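TetR family transcriptional regulator (Rhodococcus erythropolis, PDB 4ZA6) probably represses transcription of the qsdA gene for quorum-sensing signal degradation, binding DNA through an N-terminal helix-turn-helix domain as other TetR-family regulators do. Local coordinates at residues 17-21 with 92-98; 73-78 with 131-137; 149-154 with 176-180; 55-60 with 115-120; 13-17 with 29-33. All coordinates share one frame. Residue numbers count along the deposited sequence, not the author numbering.

Interaction 1: residues 17-21 with 92-98; sequences MYLAE and STELRAL
In this TetR-type regulator the DNA-binding and regulatory domains join through one aromatic ring and a few acidic side chains, bridged by water. Helix 4-19 brings up Tyr-18 (chi1 t), whose ring receives Glu-94 CB over one face, a CH-pi contact 4.2 Å from the centroid, set by Glu-94 chi1 p and chi2 m. Tyr-18 CE1 packs 3.9 Å from Leu-98 CD2; Tyr-18 OH lies 3.4 Å from Leu-95 CB and hydrogen-bonds to bound 2-methyl-2,4-pentanediol, probably from the crystallisation liquor. One water donates to Tyr-18 O (2.6 Å) and Glu-94 O (2.7 Å). The helix closes in a Schellman motif at Glu-21 (phi 64°, psi 34°), whose CA is 5.5 Å from Glu-94 CA. A second water links Glu-21 OE2 and Thr-93 OG1, 2.7 Å from each, and donates to Glu-94 OE1 at 3.3 Å. Ser-92 OG N-caps helix 93-101, accepting from Leu-95 N at 3.1 Å. Helix 47-69 flanks Tyr-18 and Leu-98, and Phe-106 of helix 103-111 packs on Leu-95 and Leu-98.

Interaction 2: residues 73-78 with 131-137; sequences QGPEYI and QVDAGQL
The N-terminal region of helix 74-90 meets the C-terminal end of helix 115-133. The latter ends in a Schellman motif: Gly-135 has positive phi (68°, psi 26°), and Gln-136 N bonds back to Gln-131 O at 2.9 Å. The chain then extends through Leu-137. Opposite, Gly-74 (phi 56°, psi -143°) brings its CA to 4.7 Å from Gln-136 CA and 3.4 Å from Gln-136 O, a position where a CB would clash with that carbonyl. Gln-131, with chi1 and chi2 both m, points its amide across the gap so that OE1 accepts from Gly-74 N at 2.7 Å; its NE2 lies 3.5 Å from Tyr-77 CD2. The Tyr-77 hydroxyl is bonded to Met-67 O. Beside this polar link, Pro-75 CG meets Leu-137 CD1 at 3.9 Å and Ile-78 CD1 meets Leu-137 CD2 at 3.8 Å. Within the C-terminal domain, a buried glutamine thus satisfies the Gly-74 amide near the beginning of helix 74-90, while apolar side chains close the seam.

Interaction 3: residues 149-154 with 176-180; sequences ALVRIC and LIALL
Side chains from neighbouring turns interleave where helix 143-158 passes helix 170-181, the short segments 149-154 and 176-180 running at 149° between their N-to-C directions with axes 10.1 Å apart. The closest CA pair is Leu-150 CA with Ile-177 CA, 6.1 Å; Ile-153 CA and Leu-176 CA follow at 7.0 Å. Leu-150 (chi1 m, chi2 t) extends CD2 into the hollow between Ile-177 and Leu-180, 3.7 Å from Ile-177 CA and 3.6 Å from Leu-180 CD2. Such roughly antiparallel packing of the last two helices belongs to the all-helical C-terminal domain of TetR-family proteins, the part that in relatives mediates dimerisation and ligand response. Ile-153, chi1 p and chi2 t, aims CD1 between Leu-176 CB at 3.8 Å and Leu-180 CD1 at 3.5 Å. The small Ala-149 offers a shallow place for Leu-180, with Ala-149 CB 3.9 Å from Leu-180 CD2. Cys-154 SG presses against Ile-177 CG1 at 3.3 Å. Beyond Ile-177, Leu-79 and Phe-82 of helix 74-90 cover the inner side.

Interaction 4: residues 55-60 with 115-120; sequences LAEATE and SIESIS
Ile-119 (chi1 t, chi2 p) lies across Ala-56 and Thr-59, its CG2 3.6 Å from Ala-56 O, 3.8 Å from Ala-56 CB and 4.0 Å from Thr-59 CG2; its CD1 comes to 3.9 Å from Glu-60 OE1, a carboxylate whose other oxygen forms a salt bridge with Arg-64. The helical segments 55-60 and 115-120 run nearly parallel, at 26° (signed crossing angle -26°) with axes 8.5 Å apart, and small residues permit this closeness: Ala-56 CA is 4.6 Å from Ile-116 CA, and Ala-56 CB is 3.8 Å from Ser-115 O. Ile-116, chi1 m and chi2 t, brings CD1 to 3.6 Å from Leu-55 CB. Further along, Thr-59 CG2 touches Ser-120 OG at 3.4 Å. Helix 47-69, which in the TetR family connects the DNA-binding and regulatory domains, is thereby joined near the centre of the chain to helix 115-133 of the regulatory domain. A bound 2-methyl-2,4-pentanediol, probably from the crystallisation liquor, hydrogen-bonds to Thr-59 OG1 and may mark a pocket. The hydroxyls bond back within their own helices, Thr-59 OG1 to Leu-55 O and Ser-120 OG to Ile-116 O, both at 2.8 Å; between the segments, the contact rests on apolar and van der Waals packing.

Interaction 5: residues 13-17 with 29-33; sequences TAASM and LAERL
This is a mainly apolar helix-helix contact inside the N-terminal DNA-binding domain, between helix 4-19 and helix 26-33, the latter being the first helix of the helix-turn-helix by the usual TetR topology. Segments 13-17 and 29-33 cross at 127° with axes 10.8 Å apart; Ala-14 CA and Leu-29 CA, 6.8 Å apart, are the nearest pair. Leu-29 (chi1 t, chi2 p) leaves its helix sideways, but its end reaches helix 4-19, with CD1 3.6 Å from Thr-13 CG2 and CD2 4.0 Å from Ala-14 CB, while Met-17 SD lies 4.4 Å from Leu-29 CB. At the exposed margin Arg-32 stretches out (chi1 m, chi2 and chi3 t), its CD 4.0 Å from Thr-13 CG2 and its NH1 3.3 Å from Met-17 CG. A water joins Arg-32 NH1 at 3.0 Å to Ser-16 OG at 3.1 Å, and Arg-32 NH2 forms a salt bridge with Glu-22. Leu-40 of helix 37-44 packs on Leu-29 and Leu-33, and Leu-50 of helix 47-69 covers Ala-14 and Leu-29.

The five contacts follow the two-domain plan of a TetR-family regulator. Along the chain interaction 5 closes before 2, 3 and 4 open, interaction 1 crosses 2 and 4, and 3 comes last, in series. Helix 4-19 carries interaction 5 into interaction 1, which shares Met-17, their centres about 15 Å apart. Interaction 4, its centre about 4 Å from the chain's centre, touches 1 through Leu-55 and 3 through the salt bridge from Glu-117 to Arg-152. Interactions 2 and 3, centres about 16 Å apart, meet at Ile-78 and Ile-177; helix 115-133 serves 2 and 4. Although centres 2 and 5 are about 40 Å apart, touching contacts and shared helices connect them, consistent with signal passing between domains.

Interaction 1: residues 17-21 with 92-98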
# COMPACT_ATOMS: atom_id res chain seq x y z
N MET A 17 10.18 7.19 -12.64
CA MET A 17 9.98 6.21 -13.70
C MET A 17 8.62 5.54 -13.53
O MET A 17 7.90 5.40 -14.51
CB MET A 17 11.11 5.17 -13.69
CG MET A 17 12.45 5.72 -14.14
SD MET A 17 13.82 4.60 -13.77
CE MET A 17 13.78 3.57 -15.21
N TYR A 18 8.24 5.18 -12.28
CA TYR A 18 6.94 4.57 -11.96
C TYR A 18 5.81 5.55 -12.32
O TYR A 18 4.92 5.18 -13.08
CB TYR A 18 6.86 4.12 -10.49
CG TYR A 18 5.47 3.73 -10.01
CD1 TYR A 18 4.81 2.63 -10.54
CD2 TYR A 18 4.83 4.46 -9.01
CE1 TYR A 18 3.53 2.27 -10.12
CE2 TYR A 18 3.54 4.12 -8.59
CZ TYR A 18 2.90 3.03 -9.14
OH TYR A 18 1.64 2.69 -8.71
N LEU A 19 5.93 6.81 -11.86
CA LEU A 19 4.98 7.88 -12.13
C LEU A 19 4.87 8.24 -13.60
O LEU A 19 3.80 8.69 -14.04
CB LEU A 19 5.36 9.11 -11.32
CG LEU A 19 4.23 10.06 -11.03
CD1 LEU A 19 3.20 9.44 -10.06
CD2 LEU A 19 4.75 11.38 -10.53
N ALA A 20 5.96 8.06 -14.36
CA ALA A 20 5.98 8.34 -15.80
C ALA A 20 5.52 7.13 -16.64
O ALA A 20 5.47 7.22 -17.86
CB ALA A 20 7.37 8.81 -16.23
N GLU A 21 5.15 6.02 -15.97
CA GLU A 21 4.69 4.75 -16.52
C GLU A 21 5.75 4.04 -17.33
O GLU A 21 5.47 3.36 -18.32
CB GLU A 21 3.35 4.87 -17.27
CG GLU A 21 2.24 5.54 -16.47
CD GLU A 21 0.91 5.64 -17.18
OE1 GLU A 21 0.71 4.98 -18.22
OE2 GLU A 21 0.05 6.40 -16.67
N SER A 92 -5.67 4.53 -9.85
CA SER A 92 -4.29 4.90 -10.19
C SER A 92 -3.90 4.48 -11.59
O SER A 92 -3.85 3.28 -11.86
CB SER A 92 -3.31 4.29 -9.20
OG SER A 92 -1.97 4.62 -9.53
N THR A 93 -3.58 5.45 -12.46
CA THR A 93 -3.15 5.18 -13.85
C THR A 93 -1.73 4.56 -13.87
O THR A 93 -1.49 3.61 -14.62
CB THR A 93 -3.27 6.43 -14.71
OG1 THR A 93 -2.87 7.55 -13.92
CG2 THR A 93 -4.68 6.64 -15.20
N GLU A 94 -0.81 5.07 -13.01
CA GLU A 94 0.55 4.54 -12.86
C GLU A 94 0.56 3.08 -12.39
O GLU A 94 1.29 2.26 -12.94
CB GLU A 94 1.44 5.46 -11.99
CG GLU A 94 0.95 5.76 -10.59
CD GLU A 94 0.04 6.96 -10.41
OE1 GLU A 94 -0.30 7.62 -11.42
OE2 GLU A 94 -0.35 7.24 -9.25
N LEU A 95 -0.29 2.74 -11.40
CA LEU A 95 -0.40 1.35 -10.95
C LEU A 95 -0.94 0.49 -12.08
O LEU A 95 -0.36 -0.56 -12.37
CB LEU A 95 -1.29 1.19 -9.70
CG LEU A 95 -1.39 -0.25 -9.20
CD1 LEU A 95 -0.02 -0.78 -8.76
CD2 LEU A 95 -2.40 -0.38 -8.10
N ARG A 96 -2.01 0.95 -12.74
CA ARG A 96 -2.67 0.27 -13.86
C ARG A 96 -1.68 -0.11 -14.96
O ARG A 96 -1.74 -1.24 -15.45
CB ARG A 96 -3.82 1.14 -14.42
CG ARG A 96 -4.95 0.33 -15.04
CD ARG A 96 -6.26 1.10 -15.05
NE ARG A 96 -6.96 1.03 -13.76
CZ ARG A 96 -7.86 0.10 -13.44
NH1 ARG A 96 -8.18 -0.85 -14.31
NH2 ARG A 96 -8.44 0.12 -12.25
N ALA A 97 -0.77 0.81 -15.34
CA ALA A 97 0.27 0.58 -16.35
C ALA A 97 1.25 -0.48 -15.87
O ALA A 97 1.64 -1.33 -16.66
CB ALA A 97 1.01 1.89 -16.64
N LEU A 98 1.62 -0.44 -14.58
CA LEU A 98 2.55 -1.38 -13.96
C LEU A 98 1.93 -2.77 -13.89
O LEU A 98 2.57 -3.72 -14.32
CB LEU A 98 2.97 -0.89 -12.55
CG LEU A 98 3.95 -1.78 -11.78
CD1 LEU A 98 5.40 -1.48 -12.16
CD2 LEU A 98 3.74 -1.65 -10.28
O HOH W 1 3.76 3.01 -13.81
O HOH W 2 -0.29 8.12 -14.65

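Interaction 2: residues 73-78 with 131-137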
# COMPACT_ATOMS: atom_id res chain seq x y z
N GLN A 73 -15.15 9.36 13.70
CA GLN A 73 -14.27 8.74 14.70
C GLN A 73 -14.53 7.24 14.74
O GLN A 73 -15.49 6.77 14.14
CB GLN A 73 -14.54 9.35 16.09
CG GLN A 73 -13.95 10.74 16.27
CD GLN A 73 -14.97 11.81 16.56
OE1 GLN A 73 -16.18 11.63 16.36
NE2 GLN A 73 -14.49 12.98 16.98
N GLY A 74 -13.68 6.51 15.45
CA GLY A 74 -13.80 5.08 15.65
C GLY A 74 -13.88 4.22 14.41
O GLY A 74 -13.22 4.52 13.41
N PRO A 75 -14.71 3.15 14.44
CA PRO A 75 -14.84 2.27 13.26
C PRO A 75 -15.35 2.96 12.00
O PRO A 75 -14.96 2.57 10.93
CB PRO A 75 -15.79 1.18 13.73
CG PRO A 75 -15.73 1.22 15.24
CD PRO A 75 -15.56 2.67 15.55
N GLU A 76 -16.16 4.01 12.13
CA GLU A 76 -16.66 4.73 10.96
C GLU A 76 -15.54 5.51 10.25
O GLU A 76 -15.52 5.57 9.02
CB GLU A 76 -17.89 5.61 11.29
CG GLU A 76 -17.95 6.17 12.70
CD GLU A 76 -18.70 5.38 13.75
OE1 GLU A 76 -19.95 5.48 13.82
OE2 GLU A 76 -18.03 4.70 14.56
N TYR A 77 -14.57 6.04 11.03
CA TYR A 77 -13.40 6.77 10.51
C TYR A 77 -12.46 5.78 9.83
O TYR A 77 -11.96 6.08 8.75
CB TYR A 77 -12.67 7.54 11.63
CG TYR A 77 -11.32 8.11 11.25
CD1 TYR A 77 -11.21 9.34 10.61
CD2 TYR A 77 -10.14 7.43 11.56
CE1 TYR A 77 -9.97 9.87 10.28
CE2 TYR A 77 -8.90 7.96 11.23
CZ TYR A 77 -8.81 9.17 10.58
OH TYR A 77 -7.59 9.70 10.26
N ILE A 78 -12.21 4.62 10.48
CA ILE A 78 -11.32 3.58 9.95
C ILE A 78 -11.89 3.08 8.64
O ILE A 78 -11.16 2.95 7.67
CB ILE A 78 -11.09 2.44 10.98
CG1 ILE A 78 -10.36 2.97 12.25
CG2 ILE A 78 -10.33 1.28 10.34
CD1 ILE A 78 -10.68 2.20 13.55
N GLN A 131 -7.16 5.82 17.56
CA GLN A 131 -8.59 5.67 17.87
C GLN A 131 -8.83 5.11 19.27
O GLN A 131 -9.78 5.52 19.92
CB GLN A 131 -9.33 4.85 16.78
CG GLN A 131 -9.45 5.60 15.44
CD GLN A 131 -10.10 6.96 15.56
OE1 GLN A 131 -11.15 7.12 16.17
NE2 GLN A 131 -9.47 7.98 15.00
N VAL A 132 -7.95 4.20 19.74
CA VAL A 132 -7.99 3.61 21.10
C VAL A 132 -7.61 4.70 22.09
O VAL A 132 -8.28 4.87 23.11
CB VAL A 132 -7.09 2.35 21.23
CG1 VAL A 132 -6.85 1.97 22.70
CG2 VAL A 132 -7.70 1.18 20.47
N ASP A 133 -6.57 5.50 21.75
CA ASP A 133 -6.09 6.61 22.57
C ASP A 133 -7.14 7.71 22.74
O ASP A 133 -7.23 8.32 23.82
CB ASP A 133 -4.78 7.17 21.99
CG ASP A 133 -3.55 6.29 22.22
OD1 ASP A 133 -3.64 5.34 23.04
OD2 ASP A 133 -2.52 6.54 21.58
N ALA A 134 -7.97 7.92 21.70
CA ALA A 134 -9.05 8.91 21.68
C ALA A 134 -10.33 8.41 22.40
O ALA A 134 -11.32 9.14 22.45
CB ALA A 134 -9.38 9.26 20.24
N GLY A 135 -10.30 7.19 22.92
CA GLY A 135 -11.46 6.57 23.57
C GLY A 135 -12.58 6.27 22.60
O GLY A 135 -13.74 6.18 23.00
N GLN A 136 -12.25 6.08 21.32
CA GLN A 136 -13.21 5.85 20.23
C GLN A 136 -13.26 4.42 19.72
O GLN A 136 -14.10 4.09 18.88
CB GLN A 136 -12.89 6.79 19.04
CG GLN A 136 -12.78 8.28 19.39
CD GLN A 136 -14.08 8.98 19.71
OE1 GLN A 136 -15.06 8.38 20.16
NE2 GLN A 136 -14.11 10.28 19.52
N LEU A 137 -12.34 3.57 20.20
CA LEU A 137 -12.29 2.19 19.74
C LEU A 137 -11.97 1.21 20.85
O LEU A 137 -11.01 1.40 21.61
CB LEU A 137 -11.27 2.08 18.57
CG LEU A 137 -11.13 0.71 17.86
CD1 LEU A 137 -12.35 0.37 17.04
CD2 LEU A 137 -9.90 0.71 16.98

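Interaction 3: residues 149-154 with 176-180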
# COMPACT_ATOMS: atom_id res chain seq x y z
N ALA A 149 -3.79 -7.95 10.20
CA ALA A 149 -4.97 -8.73 9.82
C ALA A 149 -5.85 -7.99 8.81
O ALA A 149 -6.29 -8.60 7.84
CB ALA A 149 -5.78 -9.09 11.06
N LEU A 150 -6.09 -6.68 9.03
CA LEU A 150 -6.89 -5.84 8.14
C LEU A 150 -6.25 -5.81 6.74
O LEU A 150 -6.95 -6.02 5.76
CB LEU A 150 -7.04 -4.39 8.68
CG LEU A 150 -8.05 -4.13 9.83
CD1 LEU A 150 -8.23 -2.64 10.07
CD2 LEU A 150 -9.44 -4.69 9.52
N VAL A 151 -4.93 -5.60 6.66
CA VAL A 151 -4.19 -5.54 5.39
C VAL A 151 -4.29 -6.88 4.66
O VAL A 151 -4.61 -6.91 3.46
CB VAL A 151 -2.71 -5.13 5.65
CG1 VAL A 151 -1.82 -5.33 4.41
CG2 VAL A 151 -2.64 -3.69 6.13
N ARG A 152 -3.99 -7.99 5.37
CA ARG A 152 -4.03 -9.34 4.78
C ARG A 152 -5.40 -9.74 4.23
O ARG A 152 -5.44 -10.43 3.22
CB ARG A 152 -3.58 -10.40 5.80
CG ARG A 152 -2.11 -10.32 6.23
CD ARG A 152 -1.14 -10.80 5.18
NE ARG A 152 -1.29 -12.24 4.94
CZ ARG A 152 -0.68 -12.89 3.96
NH1 ARG A 152 0.08 -12.23 3.10
NH2 ARG A 152 -0.85 -14.20 3.81
N ILE A 153 -6.50 -9.35 4.92
CA ILE A 153 -7.87 -9.70 4.51
C ILE A 153 -8.37 -8.86 3.38
O ILE A 153 -9.21 -9.34 2.63
CB ILE A 153 -8.95 -9.75 5.64
CG1 ILE A 153 -9.13 -8.42 6.40
CG2 ILE A 153 -8.84 -10.96 6.49
CD1 ILE A 153 -10.02 -8.43 7.52
N CYS A 154 -7.90 -7.60 3.30
CA CYS A 154 -8.32 -6.61 2.30
C CYS A 154 -7.60 -6.66 1.00
O CYS A 154 -8.24 -6.45 -0.03
CB CYS A 154 -8.27 -5.21 2.89
SG CYS A 154 -9.45 -4.94 4.22
N LEU A 176 -15.30 -6.99 5.62
CA LEU A 176 -14.29 -7.72 6.40
C LEU A 176 -13.64 -6.84 7.48
O LEU A 176 -13.43 -7.31 8.60
CB LEU A 176 -13.23 -8.33 5.49
CG LEU A 176 -13.67 -9.58 4.71
CD1 LEU A 176 -12.72 -9.86 3.56
CD2 LEU A 176 -13.75 -10.83 5.62
N ILE A 177 -13.38 -5.56 7.16
CA ILE A 177 -12.85 -4.58 8.14
C ILE A 177 -13.87 -4.38 9.25
O ILE A 177 -13.51 -4.47 10.43
CB ILE A 177 -12.46 -3.24 7.47
CG1 ILE A 177 -11.34 -3.44 6.47
CG2 ILE A 177 -12.07 -2.19 8.53
CD1 ILE A 177 -11.28 -2.35 5.42
N ALA A 178 -15.16 -4.14 8.88
CA ALA A 178 -16.27 -3.98 9.83
C ALA A 178 -16.34 -5.19 10.78
O ALA A 178 -16.30 -5.01 11.98
CB ALA A 178 -17.59 -3.87 9.08
N LEU A 179 -16.36 -6.42 10.21
CA LEU A 179 -16.38 -7.68 10.96
C LEU A 179 -15.19 -7.80 11.89
O LEU A 179 -15.36 -8.18 13.04
CB LEU A 179 -16.41 -8.87 9.98
CG LEU A 179 -16.37 -10.27 10.56
CD1 LEU A 179 -17.72 -10.65 11.22
CD2 LEU A 179 -15.97 -11.26 9.50
N LEU A 180 -13.99 -7.43 11.43
CA LEU A 180 -12.81 -7.45 12.27
C LEU A 180 -12.91 -6.44 13.43
O LEU A 180 -12.44 -6.72 14.53
CB LEU A 180 -11.54 -7.18 11.45
CG LEU A 180 -10.36 -8.05 11.86
CD1 LEU A 180 -10.19 -9.21 10.92
CD2 LEU A 180 -9.08 -7.23 11.98

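Interaction 4: residues 55-60 with 115-120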
# COMPACT_ATOMS: atom_id res chain seq x y z
N LEU A 55 6.78 1.59 -4.26
CA LEU A 55 5.35 1.35 -4.05
C LEU A 55 4.94 1.50 -2.59
O LEU A 55 3.85 1.97 -2.33
CB LEU A 55 4.95 -0.02 -4.59
CG LEU A 55 5.13 -0.21 -6.09
CD1 LEU A 55 4.79 -1.65 -6.51
CD2 LEU A 55 4.33 0.82 -6.87
N ALA A 56 5.83 1.15 -1.65
CA ALA A 56 5.57 1.31 -0.21
C ALA A 56 5.51 2.80 0.14
O ALA A 56 4.65 3.20 0.90
CB ALA A 56 6.67 0.64 0.59
N GLU A 57 6.42 3.62 -0.42
CA GLU A 57 6.41 5.07 -0.15
C GLU A 57 5.13 5.71 -0.73
O GLU A 57 4.55 6.57 -0.08
CB GLU A 57 7.69 5.75 -0.70
CG GLU A 57 8.94 5.41 0.09
CD GLU A 57 10.18 6.23 -0.21
OE1 GLU A 57 10.10 7.17 -1.03
OE2 GLU A 57 11.24 5.93 0.38
N ALA A 58 4.71 5.30 -1.94
CA ALA A 58 3.47 5.76 -2.60
C ALA A 58 2.26 5.32 -1.76
O ALA A 58 1.30 6.07 -1.65
CB ALA A 58 3.37 5.17 -4.00
N THR A 59 2.30 4.09 -1.17
CA THR A 59 1.25 3.58 -0.28
C THR A 59 1.10 4.51 0.96
O THR A 59 -0.02 4.87 1.32
CB THR A 59 1.56 2.13 0.14
OG1 THR A 59 1.49 1.29 -1.01
CG2 THR A 59 0.61 1.61 1.22
N GLU A 60 2.21 4.88 1.59
CA GLU A 60 2.22 5.76 2.77
C GLU A 60 1.59 7.08 2.44
O GLU A 60 0.69 7.50 3.16
CB GLU A 60 3.66 5.93 3.31
CG GLU A 60 3.79 6.95 4.43
CD GLU A 60 5.03 6.75 5.30
OE1 GLU A 60 6.07 6.29 4.77
OE2 GLU A 60 4.95 7.04 6.51
N SER A 115 7.52 -5.09 1.66
CA SER A 115 7.44 -3.64 1.82
C SER A 115 6.03 -3.03 1.86
O SER A 115 5.70 -2.30 2.81
CB SER A 115 8.34 -2.95 0.80
OG SER A 115 9.70 -3.25 1.08
N ILE A 116 5.19 -3.34 0.87
CA ILE A 116 3.82 -2.81 0.79
C ILE A 116 2.97 -3.23 2.01
O ILE A 116 2.40 -2.35 2.66
CB ILE A 116 3.14 -3.17 -0.57
CG1 ILE A 116 3.92 -2.51 -1.75
CG2 ILE A 116 1.64 -2.75 -0.57
CD1 ILE A 116 3.62 -3.07 -3.13
N GLU A 117 2.88 -4.56 2.31
CA GLU A 117 2.11 -5.03 3.47
C GLU A 117 2.64 -4.48 4.79
O GLU A 117 1.82 -4.19 5.65
CB GLU A 117 1.98 -6.56 3.52
CG GLU A 117 1.01 -7.16 2.51
CD GLU A 117 0.66 -8.63 2.69
OE1 GLU A 117 1.42 -9.37 3.36
OE2 GLU A 117 -0.41 -9.04 2.21
N SER A 118 3.97 -4.32 4.97
CA SER A 118 4.55 -3.81 6.24
C SER A 118 4.17 -2.37 6.52
O SER A 118 3.80 -2.07 7.64
CB SER A 118 6.07 -3.93 6.26
OG SER A 118 6.45 -5.29 6.18
N ILE A 119 4.28 -1.48 5.52
CA ILE A 119 3.91 -0.08 5.73
C ILE A 119 2.39 0.05 5.90
O ILE A 119 1.94 0.79 6.78
CB ILE A 119 4.52 0.88 4.65
CG1 ILE A 119 4.38 2.38 5.07
CG2 ILE A 119 3.92 0.63 3.26
CD1 ILE A 119 5.17 2.83 6.28
N SER A 120 1.60 -0.71 5.11
CA SER A 120 0.14 -0.70 5.22
C SER A 120 -0.26 -1.12 6.66
O SER A 120 -1.01 -0.39 7.31
CB SER A 120 -0.49 -1.63 4.19
OG SER A 120 -0.17 -1.23 2.87

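Interaction 5: residues 13-17 with 29-33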
# COMPACT_ATOMS: atom_id res chain seq x y z
N THR A 13 14.45 8.81 -8.18
CA THR A 13 14.59 8.59 -9.62
C THR A 13 13.73 7.42 -10.05
O THR A 13 13.02 7.53 -11.04
CB THR A 13 16.09 8.52 -10.02
OG1 THR A 13 16.77 9.68 -9.49
CG2 THR A 13 16.30 8.46 -11.52
N ALA A 14 13.77 6.32 -9.29
CA ALA A 14 12.96 5.11 -9.56
C ALA A 14 11.45 5.43 -9.48
O ALA A 14 10.69 5.00 -10.33
CB ALA A 14 13.33 4.02 -8.59
N ALA A 15 11.04 6.27 -8.50
CA ALA A 15 9.66 6.74 -8.31
C ALA A 15 9.20 7.58 -9.51
O ALA A 15 8.05 7.43 -9.92
CB ALA A 15 9.55 7.55 -7.02
N SER A 16 10.09 8.41 -10.10
CA SER A 16 9.72 9.20 -11.29
C SER A 16 9.44 8.31 -12.51
O SER A 16 8.56 8.61 -13.30
CB SER A 16 10.76 10.29 -11.60
OG SER A 16 11.78 9.88 -12.51
N MET A 17 10.18 7.19 -12.64
CA MET A 17 9.98 6.21 -13.70
C MET A 17 8.62 5.54 -13.53
O MET A 17 7.90 5.40 -14.51
CB MET A 17 11.11 5.17 -13.69
CG MET A 17 12.45 5.72 -14.14
SD MET A 17 13.82 4.60 -13.77
CE MET A 17 13.78 3.57 -15.21
N LEU A 29 18.26 3.39 -14.85
CA LEU A 29 18.38 4.00 -13.52
C LEU A 29 19.83 4.30 -13.13
O LEU A 29 20.14 5.43 -12.74
CB LEU A 29 17.70 3.12 -12.46
CG LEU A 29 17.71 3.60 -10.99
CD1 LEU A 29 17.29 5.05 -10.84
CD2 LEU A 29 16.74 2.79 -10.20
N ALA A 30 20.73 3.30 -13.26
CA ALA A 30 22.16 3.47 -12.95
C ALA A 30 22.77 4.60 -13.80
O ALA A 30 23.55 5.42 -13.28
CB ALA A 30 22.89 2.17 -13.19
N GLU A 31 22.39 4.68 -15.10
CA GLU A 31 22.89 5.72 -16.01
C GLU A 31 22.38 7.09 -15.56
O GLU A 31 23.17 8.02 -15.49
CB GLU A 31 22.48 5.41 -17.47
CG GLU A 31 22.95 6.44 -18.50
CD GLU A 31 23.10 5.87 -19.90
OE1 GLU A 31 22.14 5.96 -20.71
OE2 GLU A 31 24.19 5.33 -20.19
N ARG A 32 21.08 7.21 -15.21
CA ARG A 32 20.50 8.49 -14.71
C ARG A 32 21.18 8.98 -13.43
O ARG A 32 21.39 10.18 -13.25
CB ARG A 32 18.99 8.36 -14.49
CG ARG A 32 18.17 8.47 -15.77
CD ARG A 32 16.71 8.33 -15.46
NE ARG A 32 15.91 8.29 -16.68
CZ ARG A 32 14.58 8.29 -16.70
NH1 ARG A 32 13.89 8.37 -15.57
NH2 ARG A 32 13.93 8.25 -17.86
N LEU A 33 21.55 8.04 -12.54
CA LEU A 33 22.23 8.35 -11.29
C LEU A 33 23.72 8.64 -11.45
O LEU A 33 24.35 9.20 -10.55
CB LEU A 33 22.04 7.21 -10.29
CG LEU A 33 20.66 7.09 -9.65
CD1 LEU A 33 20.53 5.79 -8.93
CD2 LEU A 33 20.40 8.24 -8.67
O HOH W 3 11.10 9.36 -15.47